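Capsular polysaccharide biosynthesis protein (Burkholderia pseudomallei, PDB 4BQN) probably acts as an acetyltransferase in capsular polysaccharide biosynthesis, binding coenzyme A. Local coordinates at residues Arg5-Cys14 against Ala30-Cys41; Val107-Pro115 against Ser283-Arg294. The protein carries 1 engineered substitution. One frame throughout, in Å; residues are numbered along the deposited sequence.

Contact 1: Arg5-Cys14 against Ala30-Cys41. With COA (coenzyme A), chain C.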
loop_
_atom_site.group_PDB
_atom_site.type_symbol
_atom_site.label_atom_id
_atom_site.label_comp_id
_atom_site.label_asym_id
_atom_site.label_seq_id
_atom_site.Cartn_x
_atom_site.Cartn_y
_atom_site.Cartn_z
ATOM N N ARG A 5 16.038 -7.725 26.532
ATOM C CA ARG A 5 15.410 -6.681 25.738
ATOM C C ARG A 5 13.903 -6.668 25.966
ATOM O O ARG A 5 13.315 -7.690 26.317
ATOM C CB ARG A 5 15.685 -6.928 24.256
ATOM C CG ARG A 5 17.123 -6.670 23.858
ATOM C CD ARG A 5 17.381 -6.933 22.392
ATOM N NE ARG A 5 17.266 -8.342 22.037
ATOM C CZ ARG A 5 17.236 -8.810 20.788
ATOM N NH1 ARG A 5 17.304 -7.989 19.736
ATOM N NH2 ARG A 5 17.135 -10.116 20.586
ATOM N N LYS A 6 13.284 -5.509 25.765
ATOM C CA LYS A 6 11.826 -5.396 25.787
ATOM C C LYS A 6 11.249 -6.113 24.574
ATOM O O LYS A 6 11.937 -6.275 23.567
ATOM C CB LYS A 6 11.404 -3.926 25.780
ATOM C CG LYS A 6 11.799 -3.154 27.033
ATOM C CD LYS A 6 11.503 -1.674 26.878
ATOM C CE LYS A 6 11.872 -0.902 28.133
ATOM N NZ LYS A 6 11.374 0.502 28.079
ATOM N N LYS A 7 9.990 -6.535 24.674
ATOM C CA LYS A 7 9.361 -7.290 23.598
ATOM C C LYS A 7 8.361 -6.444 22.817
ATOM O O LYS A 7 7.564 -5.690 23.397
ATOM C CB LYS A 7 8.684 -8.551 24.137
ATOM C CG LYS A 7 9.642 -9.521 24.810
ATOM C CD LYS A 7 8.895 -10.719 25.376
ATOM C CE LYS A 7 9.743 -11.489 26.378
ATOM N NZ LYS A 7 8.888 -12.335 27.258
ATOM N N TYR A 8 8.408 -6.574 21.494
ATOM C CA TYR A 8 7.453 -5.884 20.641
ATOM C C TYR A 8 6.957 -6.785 19.542
ATOM O O TYR A 8 7.598 -7.780 19.190
ATOM C CB TYR A 8 8.038 -4.585 20.049
ATOM C CG TYR A 8 8.819 -4.714 18.761
ATOM C CD1 TYR A 8 10.057 -5.352 18.730
ATOM C CD2 TYR A 8 8.329 -4.173 17.579
ATOM C CE1 TYR A 8 10.772 -5.457 17.552
ATOM C CE2 TYR A 8 9.044 -4.266 16.395
ATOM C CZ TYR A 8 10.254 -4.911 16.383
ATOM O OH TYR A 8 10.942 -5.000 15.184
ATOM N N SER A 9 5.807 -6.421 18.996
ATOM C CA SER A 9 5.332 -7.042 17.776
ATOM C C SER A 9 4.809 -5.958 16.865
ATOM O O SER A 9 4.530 -4.839 17.316
ATOM C CB SER A 9 4.225 -8.046 18.069
ATOM O OG SER A 9 3.959 -8.811 16.912
ATOM N N VAL A 10 4.679 -6.295 15.583
ATOM C CA VAL A 10 4.088 -5.393 14.597
ATOM C C VAL A 10 2.956 -6.136 13.886
ATOM O O VAL A 10 3.187 -7.167 13.233
ATOM C CB VAL A 10 5.103 -4.863 13.556
ATOM C CG1 VAL A 10 4.502 -3.668 12.830
ATOM C CG2 VAL A 10 6.429 -4.446 14.201
ATOM N N TYR A 11 1.740 -5.616 14.021
ATOM C CA TYR A 11 0.586 -6.248 13.405
ATOM C C TYR A 11 -0.076 -5.290 12.430
ATOM O O TYR A 11 -0.241 -4.106 12.722
ATOM C CB TYR A 11 -0.443 -6.644 14.455
ATOM C CG TYR A 11 -1.706 -7.192 13.856
ATOM C CD1 TYR A 11 -1.742 -8.471 13.309
ATOM C CD2 TYR A 11 -2.870 -6.423 13.835
ATOM C CE1 TYR A 11 -2.909 -8.972 12.760
ATOM C CE2 TYR A 11 -4.052 -6.916 13.284
ATOM C CZ TYR A 11 -4.063 -8.199 12.748
ATOM O OH TYR A 11 -5.248 -8.700 12.232
ATOM N N GLY A 12 -0.516 -5.800 11.294
ATOM C CA GLY A 12 -1.226 -4.953 10.347
ATOM C C GLY A 12 -1.260 -5.632 9.013
ATOM O O GLY A 12 -1.425 -6.855 8.939
ATOM N N SER A 13 -1.141 -4.841 7.953
ATOM C CA SER A 13 -1.104 -5.354 6.592
ATOM C C SER A 13 0.256 -5.997 6.306
ATOM O O SER A 13 1.093 -6.154 7.215
ATOM C CB SER A 13 -1.307 -4.185 5.628
ATOM O OG SER A 13 -0.148 -3.354 5.602
ATOM N N CYS A 14 0.507 -6.320 5.038
ATOM C CA CYS A 14 1.835 -6.775 4.630
ATOM C C CYS A 14 2.953 -5.778 5.004
ATOM O O CYS A 14 4.122 -6.140 5.058
ATOM C CB CYS A 14 1.850 -7.089 3.128
ATOM S SG CYS A 14 1.958 -5.703 2.039
ATOM N N ALA A 30 17.609 -2.461 17.725
ATOM C CA ALA A 30 17.807 -3.891 17.986
ATOM C C ALA A 30 18.501 -4.168 19.323
ATOM O O ALA A 30 18.341 -5.243 19.894
ATOM C CB ALA A 30 18.554 -4.552 16.837
ATOM N N ARG A 31 19.250 -3.188 19.824
ATOM C CA ARG A 31 19.872 -3.267 21.154
ATOM C C ARG A 31 18.795 -3.376 22.243
ATOM O O ARG A 31 18.988 -4.055 23.255
ATOM C CB ARG A 31 20.767 -2.034 21.388
ATOM C CG ARG A 31 21.419 -1.927 22.760
ATOM C CD ARG A 31 21.942 -0.513 23.005
ATOM N NE ARG A 31 20.843 0.449 23.089
ATOM C CZ ARG A 31 20.946 1.752 22.846
ATOM N NH1 ARG A 31 22.115 2.287 22.506
ATOM N NH2 ARG A 31 19.870 2.522 22.944
ATOM N N ASP A 32 17.667 -2.707 22.024
ATOM C CA ASP A 32 16.636 -2.529 23.055
ATOM C C ASP A 32 15.413 -3.421 22.915
ATOM O O ASP A 32 14.693 -3.634 23.899
ATOM C CB ASP A 32 16.158 -1.067 23.089
ATOM C CG ASP A 32 17.266 -0.091 23.454
ATOM O OD1 ASP A 32 18.205 -0.482 24.182
ATOM O OD2 ASP A 32 17.185 1.080 23.019
ATOM N N TRP A 33 15.157 -3.913 21.700
ATOM C CA TRP A 33 13.877 -4.543 21.387
ATOM C C TRP A 33 14.042 -5.883 20.712
ATOM O O TRP A 33 14.877 -6.031 19.809
ATOM C CB TRP A 33 13.063 -3.637 20.458
ATOM C CG TRP A 33 12.714 -2.327 21.070
ATOM C CD1 TRP A 33 13.385 -1.137 20.925
ATOM C CD2 TRP A 33 11.599 -2.061 21.925
ATOM N NE1 TRP A 33 12.746 -0.148 21.639
ATOM C CE2 TRP A 33 11.665 -0.691 22.284
ATOM C CE3 TRP A 33 10.564 -2.854 22.443
ATOM C CZ2 TRP A 33 10.703 -0.089 23.113
ATOM C CZ3 TRP A 33 9.614 -2.262 23.272
ATOM C CH2 TRP A 33 9.696 -0.889 23.604
ATOM N N GLU A 34 13.240 -6.846 21.165
ATOM C CA GLU A 34 13.189 -8.168 20.544
ATOM C C GLU A 34 11.806 -8.398 19.941
ATOM O O GLU A 34 10.773 -8.220 20.609
ATOM C CB GLU A 34 13.535 -9.286 21.538
ATOM C CG GLU A 34 13.541 -10.676 20.902
ATOM C CD GLU A 34 13.809 -11.813 21.880
ATOM O OE1 GLU A 34 14.153 -11.563 23.056
ATOM O OE2 GLU A 34 13.677 -12.980 21.458
ATOM N N LEU A 35 11.786 -8.780 18.665
ATOM C CA LEU A 35 10.534 -9.005 17.943
ATOM C C LEU A 35 9.907 -10.346 18.313
ATOM O O LEU A 35 10.588 -11.385 18.324
ATOM C CB LEU A 35 10.790 -8.967 16.434
ATOM C CG LEU A 35 9.588 -9.236 15.518
ATOM C CD1 LEU A 35 8.526 -8.163 15.684
ATOM C CD2 LEU A 35 10.039 -9.330 14.074
ATOM N N VAL A 36 8.606 -10.320 18.587
ATOM C CA VAL A 36 7.782 -11.533 18.649
ATOM C C VAL A 36 6.842 -11.409 17.448
ATOM O O VAL A 36 5.968 -10.541 17.430
ATOM C CB VAL A 36 6.998 -11.636 19.978
ATOM C CG1 VAL A 36 6.208 -12.940 20.040
ATOM C CG2 VAL A 36 7.950 -11.524 21.169
ATOM N N GLU A 37 7.032 -12.256 16.437
ATOM C CA GLU A 37 6.330 -12.101 15.152
ATOM C C GLU A 37 4.833 -12.391 15.228
ATOM O O GLU A 37 4.425 -13.373 15.844
ATOM C CB GLU A 37 6.939 -13.027 14.097
ATOM C CG GLU A 37 8.348 -12.675 13.668
ATOM C CD GLU A 37 8.945 -13.726 12.753
ATOM O OE1 GLU A 37 8.451 -14.874 12.761
ATOM O OE2 GLU A 37 9.912 -13.404 12.034
ATOM N N MET A 38 4.019 -11.543 14.599
ATOM C CA MET A 38 2.598 -11.828 14.387
ATOM C C MET A 38 2.325 -11.849 12.897
ATOM O O MET A 38 2.750 -10.949 12.160
ATOM C CB MET A 38 1.705 -10.774 15.044
ATOM C CG MET A 38 1.602 -10.952 16.545
ATOM S SD MET A 38 0.497 -9.765 17.319
ATOM C CE MET A 38 -1.092 -10.131 16.581
ATOM N N GLU A 39 1.586 -12.861 12.458
ATOM C CA GLU A 39 1.152 -12.937 11.070
ATOM C C GLU A 39 0.275 -11.732 10.747
ATOM O O GLU A 39 -0.523 -11.308 11.574
ATOM C CB GLU A 39 0.358 -14.226 10.815
ATOM C CG GLU A 39 1.161 -15.515 10.982
ATOM C CD GLU A 39 1.327 -15.947 12.432
ATOM O OE1 GLU A 39 0.662 -15.389 13.329
ATOM O OE2 GLU A 39 2.129 -16.868 12.674
ATOM N N PRO A 40 0.410 -11.180 9.533
ATOM C CA PRO A 40 -0.420 -10.024 9.194
ATOM C C PRO A 40 -1.909 -10.361 9.014
ATOM O O PRO A 40 -2.296 -11.529 8.936
ATOM C CB PRO A 40 0.214 -9.497 7.896
ATOM C CG PRO A 40 1.001 -10.633 7.349
ATOM C CD PRO A 40 1.442 -11.465 8.521
ATOM N N CYS A 41 -2.731 -9.319 8.954
ATOM C CA CYS A 41 -4.173 -9.432 9.029
ATOM C C CYS A 41 -4.787 -10.237 7.884
ATOM O O CYS A 41 -5.850 -10.828 8.057
ATOM C CB CYS A 41 -4.802 -8.030 9.079
ATOM S SG CYS A 41 -4.529 -7.003 7.615
HETATM N N1A COA C . -6.872 5.599 -0.451
HETATM C C2A COA C . -7.766 4.829 -1.120
HETATM N N3A COA C . -8.110 3.597 -0.709
HETATM C C4A COA C . -7.581 3.104 0.434
HETATM C C5A COA C . -6.622 3.885 1.206
HETATM C C6A COA C . -6.278 5.205 0.694
HETATM N N6A COA C . -5.390 5.975 1.356
HETATM N N7A COA C . -6.251 3.157 2.285
HETATM C C8A COA C . -6.941 1.991 2.214
HETATM N N9A COA C . -7.706 1.957 1.100
HETATM C C1B COA C . -8.640 0.910 0.668
HETATM C C2B COA C . -8.228 -0.514 0.998
HETATM O O2B COA C . -7.387 -1.041 -0.030
HETATM C C3B COA C . -9.596 -1.174 1.062
HETATM O O3B COA C . -10.035 -1.358 -0.298
HETATM P P3B COA C . -11.301 -2.273 -0.679
HETATM O O7A COA C . -11.260 -2.307 -2.186
HETATM O O8A COA C . -11.005 -3.606 -0.045
HETATM O O9A COA C . -12.516 -1.582 -0.105
HETATM C C4B COA C . -10.469 -0.100 1.709
HETATM O O4B COA C . -9.822 1.145 1.438
HETATM C C5B COA C . -10.660 -0.270 3.216
HETATM O O5B COA C . -9.365 -0.320 3.802
HETATM P P1A COA C . -8.996 0.501 5.110
HETATM O O1A COA C . -7.522 0.313 5.316
HETATM O O2A COA C . -9.510 1.907 5.023
HETATM O O3A COA C . -9.808 -0.173 6.311
HETATM P P2A COA C . -9.894 -1.651 6.949
HETATM O O4A COA C . -11.291 -2.163 6.698
HETATM O O5A COA C . -9.451 -1.493 8.377
HETATM O O6A COA C . -8.874 -2.569 6.143
HETATM C CBP COA C . -6.856 -3.549 5.294
HETATM C CCP COA C . -7.460 -2.685 6.399
HETATM C CDP COA C . -5.355 -3.703 5.505
HETATM C CEP COA C . -7.463 -4.938 5.401
HETATM C CAP COA C . -7.179 -2.874 3.934
HETATM O OAP COA C . -6.426 -1.668 3.800
HETATM C C9P COA C . -6.986 -3.697 2.670
HETATM O O9P COA C . -7.867 -4.455 2.285
HETATM N N8P COA C . -5.864 -3.523 1.964
HETATM C C7P COA C . -5.621 -4.217 0.706
HETATM C C6P COA C . -5.253 -5.684 0.842
HETATM C C5P COA C . -3.975 -5.779 1.630
HETATM O O5P COA C . -3.988 -5.887 2.847
HETATM N N4P COA C . -2.868 -5.734 0.914
HETATM C C3P COA C . -1.571 -5.808 1.526
HETATM C C2P COA C . -0.762 -4.589 1.149
HETATM S S1P COA C . 0.511 -4.403 2.333
HETATM O O HOH W 1 13.975 -10.298 25.897
HETATM O O HOH W 2 5.303 -8.979 13.762
HETATM O O HOH W 3 1.838 -8.463 11.076
#

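Contact 2: Val107-Pro115 against Ser283-Arg294. With COA (coenzyme A), chain C.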
loop_
_atom_site.group_PDB
_atom_site.type_symbol
_atom_site.label_atom_id
_atom_site.label_comp_id
_atom_site.label_asym_id
_atom_site.label_seq_id
_atom_site.Cartn_x
_atom_site.Cartn_y
_atom_site.Cartn_z
ATOM N N VAL A 107 -4.587 1.859 -11.455
ATOM C CA VAL A 107 -4.398 0.528 -10.866
ATOM C C VAL A 107 -5.178 0.406 -9.569
ATOM O O VAL A 107 -5.169 1.307 -8.741
ATOM C CB VAL A 107 -2.894 0.222 -10.636
ATOM C CG1 VAL A 107 -2.681 -1.106 -9.917
ATOM C CG2 VAL A 107 -2.130 0.245 -11.955
ATOM N N ASN A 108 -5.823 -0.733 -9.372
ATOM C CA ASN A 108 -6.408 -1.060 -8.083
ATOM C C ASN A 108 -6.358 -2.576 -7.893
ATOM O O ASN A 108 -5.555 -3.247 -8.535
ATOM C CB ASN A 108 -7.806 -0.451 -7.938
ATOM C CG ASN A 108 -8.122 -0.111 -6.494
ATOM O OD1 ASN A 108 -8.337 -1.006 -5.677
ATOM N ND2 ASN A 108 -8.110 1.170 -6.159
ATOM N N SER A 109 -7.182 -3.115 -7.007
ATOM C CA SER A 109 -7.247 -4.557 -6.831
ATOM C C SER A 109 -8.692 -4.972 -7.029
ATOM O O SER A 109 -9.609 -4.175 -6.784
ATOM C CB SER A 109 -6.733 -4.948 -5.455
ATOM O OG SER A 109 -5.383 -4.544 -5.320
ATOM N N PRO A 110 -8.904 -6.206 -7.505
ATOM C CA PRO A 110 -10.257 -6.676 -7.793
ATOM C C PRO A 110 -11.172 -6.556 -6.588
ATOM O O PRO A 110 -10.768 -6.879 -5.449
ATOM C CB PRO A 110 -10.061 -8.159 -8.124
ATOM C CG PRO A 110 -8.655 -8.286 -8.563
ATOM C CD PRO A 110 -7.873 -7.202 -7.878
ATOM N N TYR A 111 -12.382 -6.072 -6.835
ATOM C CA TYR A 111 -13.481 -6.145 -5.871
ATOM C C TYR A 111 -14.630 -6.818 -6.600
ATOM O O TYR A 111 -15.000 -6.405 -7.699
ATOM C CB TYR A 111 -13.920 -4.752 -5.400
ATOM C CG TYR A 111 -15.182 -4.785 -4.543
ATOM C CD1 TYR A 111 -16.462 -4.752 -5.120
ATOM C CD2 TYR A 111 -15.091 -4.878 -3.163
ATOM C CE1 TYR A 111 -17.610 -4.797 -4.336
ATOM C CE2 TYR A 111 -16.229 -4.932 -2.372
ATOM C CZ TYR A 111 -17.484 -4.886 -2.962
ATOM O OH TYR A 111 -18.616 -4.930 -2.175
ATOM N N GLY A 112 -15.196 -7.849 -5.990
ATOM C CA GLY A 112 -16.307 -8.597 -6.593
ATOM C C GLY A 112 -15.937 -9.460 -7.784
ATOM O O GLY A 112 -16.817 -10.008 -8.452
ATOM N N LEU A 113 -14.637 -9.551 -8.054
ATOM C CA LEU A 113 -14.054 -10.328 -9.144
ATOM C C LEU A 113 -13.069 -11.289 -8.532
ATOM O O LEU A 113 -12.636 -11.086 -7.396
ATOM C CB LEU A 113 -13.328 -9.404 -10.135
ATOM C CG LEU A 113 -14.188 -8.389 -10.896
ATOM C CD1 LEU A 113 -13.318 -7.360 -11.587
ATOM C CD2 LEU A 113 -15.102 -9.084 -11.900
ATOM N N PRO A 114 -12.712 -12.348 -9.264
ATOM C CA PRO A 114 -11.775 -13.308 -8.680
ATOM C C PRO A 114 -10.463 -12.630 -8.300
ATOM O O PRO A 114 -10.045 -11.668 -8.962
ATOM C CB PRO A 114 -11.526 -14.299 -9.820
ATOM C CG PRO A 114 -12.709 -14.165 -10.717
ATOM C CD PRO A 114 -13.138 -12.734 -10.621
ATOM N N PRO A 115 -9.805 -13.123 -7.246
ATOM C CA PRO A 115 -8.491 -12.580 -6.919
ATOM C C PRO A 115 -7.549 -12.740 -8.110
ATOM O O PRO A 115 -7.580 -13.756 -8.810
ATOM C CB PRO A 115 -8.025 -13.449 -5.745
ATOM C CG PRO A 115 -9.281 -14.018 -5.176
ATOM C CD PRO A 115 -10.193 -14.217 -6.344
ATOM N N SER A 283 -14.386 -12.609 -16.901
ATOM C CA SER A 283 -15.396 -12.405 -15.867
ATOM C C SER A 283 -16.708 -11.888 -16.475
ATOM O O SER A 283 -16.705 -11.362 -17.583
ATOM C CB SER A 283 -14.874 -11.406 -14.817
ATOM O OG SER A 283 -13.963 -12.039 -13.937
ATOM N N PRO A 284 -17.835 -12.003 -15.736
ATOM C CA PRO A 284 -19.083 -11.446 -16.261
ATOM C C PRO A 284 -18.964 -9.937 -16.443
ATOM O O PRO A 284 -18.448 -9.243 -15.574
ATOM C CB PRO A 284 -20.106 -11.779 -15.168
ATOM C CG PRO A 284 -19.503 -12.920 -14.405
ATOM C CD PRO A 284 -18.028 -12.644 -14.425
ATOM N N LYS A 285 -19.425 -9.441 -17.582
ATOM C CA LYS A 285 -19.362 -8.014 -17.872
ATOM C C LYS A 285 -20.047 -7.171 -16.795
ATOM O O LYS A 285 -19.548 -6.105 -16.434
ATOM C CB LYS A 285 -19.973 -7.717 -19.237
ATOM C CG LYS A 285 -19.556 -6.363 -19.785
ATOM C CD LYS A 285 -20.158 -6.152 -21.159
ATOM C CE LYS A 285 -19.180 -5.497 -22.111
ATOM N NZ LYS A 285 -19.777 -5.502 -23.477
ATOM N N ALA A 286 -21.174 -7.643 -16.271
ATOM C CA ALA A 286 -21.871 -6.902 -15.224
ATOM C C ALA A 286 -20.988 -6.718 -13.992
ATOM O O ALA A 286 -21.034 -5.672 -13.331
ATOM C CB ALA A 286 -23.181 -7.583 -14.851
ATOM N N ASP A 287 -20.178 -7.726 -13.679
ATOM C CA ASP A 287 -19.315 -7.653 -12.492
ATOM C C ASP A 287 -18.117 -6.754 -12.752
ATOM O O ASP A 287 -17.688 -6.013 -11.859
ATOM C CB ASP A 287 -18.820 -9.040 -12.072
ATOM C CG ASP A 287 -19.946 -9.980 -11.707
ATOM O OD1 ASP A 287 -21.113 -9.539 -11.598
ATOM O OD2 ASP A 287 -19.647 -11.176 -11.517
ATOM N N VAL A 288 -17.593 -6.795 -13.971
ATOM C CA VAL A 288 -16.519 -5.875 -14.349
ATOM C C VAL A 288 -17.043 -4.424 -14.301
ATOM O O VAL A 288 -16.352 -3.514 -13.816
ATOM C CB VAL A 288 -15.929 -6.230 -15.727
ATOM C CG1 VAL A 288 -14.876 -5.211 -16.152
ATOM C CG2 VAL A 288 -15.300 -7.616 -15.682
ATOM N N SER A 289 -18.267 -4.197 -14.776
ATOM C CA SER A 289 -18.875 -2.864 -14.698
ATOM C C SER A 289 -19.084 -2.391 -13.245
ATOM O O SER A 289 -18.808 -1.239 -12.901
ATOM C CB SER A 289 -20.197 -2.843 -15.459
ATOM O OG SER A 289 -20.740 -1.536 -15.489
ATOM N N ALA A 290 -19.561 -3.284 -12.384
ATOM C CA ALA A 290 -19.729 -2.931 -10.975
ATOM C C ALA A 290 -18.389 -2.545 -10.347
ATOM O O ALA A 290 -18.296 -1.594 -9.571
ATOM C CB ALA A 290 -20.375 -4.061 -10.198
ATOM N N PHE A 291 -17.346 -3.291 -10.695
ATOM C CA PHE A 291 -15.996 -3.001 -10.208
ATOM C C PHE A 291 -15.541 -1.620 -10.686
ATOM O O PHE A 291 -15.082 -0.783 -9.889
ATOM C CB PHE A 291 -15.015 -4.090 -10.684
ATOM C CG PHE A 291 -13.567 -3.735 -10.489
ATOM C CD1 PHE A 291 -13.044 -3.567 -9.209
ATOM C CD2 PHE A 291 -12.713 -3.599 -11.576
ATOM C CE1 PHE A 291 -11.707 -3.240 -9.027
ATOM C CE2 PHE A 291 -11.372 -3.275 -11.397
ATOM C CZ PHE A 291 -10.868 -3.101 -10.123
ATOM N N PHE A 292 -15.682 -1.364 -11.986
ATOM C CA PHE A 292 -15.236 -0.092 -12.515
ATOM C C PHE A 292 -16.008 1.056 -11.869
ATOM O O PHE A 292 -15.408 2.078 -11.513
ATOM C CB PHE A 292 -15.387 -0.015 -14.030
ATOM C CG PHE A 292 -14.926 1.296 -14.593
ATOM C CD1 PHE A 292 -13.576 1.626 -14.578
ATOM C CD2 PHE A 292 -15.837 2.217 -15.096
ATOM C CE1 PHE A 292 -13.134 2.849 -15.062
ATOM C CE2 PHE A 292 -15.403 3.438 -15.591
ATOM C CZ PHE A 292 -14.044 3.752 -15.583
ATOM N N ASP A 293 -17.318 0.898 -11.705
ATOM C CA ASP A 293 -18.125 1.952 -11.085
ATOM C C ASP A 293 -17.661 2.242 -9.662
ATOM O O ASP A 293 -17.620 3.396 -9.221
ATOM C CB ASP A 293 -19.610 1.565 -11.058
ATOM C CG ASP A 293 -20.285 1.650 -12.420
ATOM O OD1 ASP A 293 -19.683 2.158 -13.393
ATOM O OD2 ASP A 293 -21.453 1.201 -12.504
ATOM N N ARG A 294 -17.339 1.187 -8.922
ATOM C CA ARG A 294 -16.875 1.346 -7.552
ATOM C C ARG A 294 -15.550 2.107 -7.493
ATOM O O ARG A 294 -15.386 3.015 -6.677
ATOM C CB ARG A 294 -16.745 -0.019 -6.868
ATOM C CG ARG A 294 -16.433 0.054 -5.378
ATOM C CD ARG A 294 -16.478 -1.338 -4.785
ATOM N NE ARG A 294 -16.360 -1.366 -3.329
ATOM C CZ ARG A 294 -15.213 -1.479 -2.674
ATOM N NH1 ARG A 294 -14.067 -1.548 -3.336
ATOM N NH2 ARG A 294 -15.215 -1.519 -1.351
HETATM N N1A COA C . -6.872 5.599 -0.451
HETATM C C2A COA C . -7.766 4.829 -1.120
HETATM N N3A COA C . -8.110 3.597 -0.709
HETATM C C4A COA C . -7.581 3.104 0.434
HETATM C C5A COA C . -6.622 3.885 1.206
HETATM C C6A COA C . -6.278 5.205 0.694
HETATM N N6A COA C . -5.390 5.975 1.356
HETATM N N7A COA C . -6.251 3.157 2.285
HETATM C C8A COA C . -6.941 1.991 2.214
HETATM N N9A COA C . -7.706 1.957 1.100
HETATM C C1B COA C . -8.640 0.910 0.668
HETATM C C2B COA C . -8.228 -0.514 0.998
HETATM O O2B COA C . -7.387 -1.041 -0.030
HETATM C C3B COA C . -9.596 -1.174 1.062
HETATM O O3B COA C . -10.035 -1.358 -0.298
HETATM P P3B COA C . -11.301 -2.273 -0.679
HETATM O O7A COA C . -11.260 -2.307 -2.186
HETATM O O8A COA C . -11.005 -3.606 -0.045
HETATM O O9A COA C . -12.516 -1.582 -0.105
HETATM C C4B COA C . -10.469 -0.100 1.709
HETATM O O4B COA C . -9.822 1.145 1.438
HETATM C C5B COA C . -10.660 -0.270 3.216
HETATM O O5B COA C . -9.365 -0.320 3.802
HETATM P P1A COA C . -8.996 0.501 5.110
HETATM O O1A COA C . -7.522 0.313 5.316
HETATM O O2A COA C . -9.510 1.907 5.023
HETATM O O3A COA C . -9.808 -0.173 6.311
HETATM P P2A COA C . -9.894 -1.651 6.949
HETATM O O4A COA C . -11.291 -2.163 6.698
HETATM O O5A COA C . -9.451 -1.493 8.377
HETATM O O6A COA C . -8.874 -2.569 6.143
HETATM C CBP COA C . -6.856 -3.549 5.294
HETATM C CCP COA C . -7.460 -2.685 6.399
HETATM C CDP COA C . -5.355 -3.703 5.505
HETATM C CEP COA C . -7.463 -4.938 5.401
HETATM C CAP COA C . -7.179 -2.874 3.934
HETATM O OAP COA C . -6.426 -1.668 3.800
HETATM C C9P COA C . -6.986 -3.697 2.670
HETATM O O9P COA C . -7.867 -4.455 2.285
HETATM N N8P COA C . -5.864 -3.523 1.964
HETATM C C7P COA C . -5.621 -4.217 0.706
HETATM C C6P COA C . -5.253 -5.684 0.842
HETATM C C5P COA C . -3.975 -5.779 1.630
HETATM O O5P COA C . -3.988 -5.887 2.847
HETATM N N4P COA C . -2.868 -5.734 0.914
HETATM C C3P COA C . -1.571 -5.808 1.526
HETATM C C2P COA C . -0.762 -4.589 1.149
HETATM S S1P COA C . 0.511 -4.403 2.333
HETATM O O HOH W 4 -17.542 -6.353 -9.059
HETATM O O HOH W 5 -17.239 -11.733 -10.584
#

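Contact 1: Arg5-Cys14 against Ala30-Cys41
Tyr8 pairs in register with Leu35 across the two parallel strands, 6-11 and edge strand 33-35, of a beta-alpha-beta unit in the four-stranded sheet, joined by helices 15-24 and 27-32. Main-chain hydrogen bonds alternate along the pair, Glu34 N to Lys6 O, Tyr8 N to Glu34 O and Val36 N to Tyr8 O. At the start of the pair the Arg5 side chain runs along the carbonyls of Asp32, Arg31 and Ala30. Its CB rests near Asp32 O, CG packs on Arg31 O at 3.3 Å, and CD lies 3.2 Å from Ala30 O. A bend at CG-CD (chi3 -67°) then turns the guanidinium back: NE is held by Met2 O, NH1 donates to Ala30 O at 2.9 Å in the carbonyl plane, and NH2 lies 3.7 Å from Glu34 CG, with CB and CG of Glu34 over one guanidinium face. Further on, Leu35 CD1 sits over one face of the Tyr8 ring, 4.0 Å from its centroid; the ring's hydroxyl reaches Asn24. In one of its two conformers Ser9 holds OG anti to its own nitrogen (chi1 -169°), from where it donates to Val36 O at 2.7 Å. Past Val36 the regular pairing stops; one water links Val10 O to Met38 N and another links Val10 O to Met38 O before the backbones meet again at Gly12. The Met38 methyl CE packs 3.7 Å from Tyr11 CD1. Closer to the cofactor, Cys41 N donates a hydrogen bond to Gly12 O, tying together the two loops beside the pocket. Ser13 OG, bonded to Gln66 and to the backbone N of Gln15, caps the turn into helix 15-24. Next to it Cys14 SG is joined to S1P of coenzyme A by a disulfide bond of 2.0 Å.

Contact 2: Val107-Pro115 against Ser283-Arg294
Asp287 O takes two donors: Phe291 N, at 3.0 Å within the helix, and a water that also donates to Tyr111 O. A second water donates to Asp287 OD2 at 2.6 Å and to Gly112 O at 2.8 Å. These bridges fasten the turn of 107-115 to the first turn of helix 285-296. Inward of the waters, Leu113 reaches the helix with both methyls: CD1 packs 3.8 Å from Phe291 CB, while CD2 touches CB of both Ser283 and Asp287. The Phe291 ring lies along the loop backbone, its CE1 only 3.2 Å from Ser109 O. One helical turn later comes the ligand-binding end. An extended Arg294 side chain lays its guanidinium flat on the Tyr111 ring, centres 3.7 Å apart and planes 5° apart, a cation-pi stack in which CD also meets the ring face. The stack probably limits rotation of the guanidinium, whose edge faces the 3'-phosphate of coenzyme A. There NH1 donates to O7A at 3.1 Å and NH2 to O9A at 3.0 Å, a two-pronged grip on separate phosphate oxygens. Phe291 and Val288 touch Ala126 of helix 123-130 and, with Leu113, Phe280 of helix 269-281, while strand 107-108, which leads into the loop, pairs antiparallel with 121-122.

From the N terminus, contact 1 closes first: segments 5-14 and 30-41 are separated by 15 residues, 13 of them helical, and their meeting ties inner strand 6-11 to edge strand 33-35 of the parallel sheet. The chain then completes that sheet with 62-65 and 91-94 before reaching 107-115. Contact 2 closes a far longer loop of 167 residues, bringing helix 285-296 from late in the chain back to this loop. The two contacts follow in series, neither nested nor crossed, on opposite sides of the chain's centre with centres about 35 Å apart. Coenzyme A spans the gap, its sulfur end at contact 1 and its 3'-phosphate at contact 2.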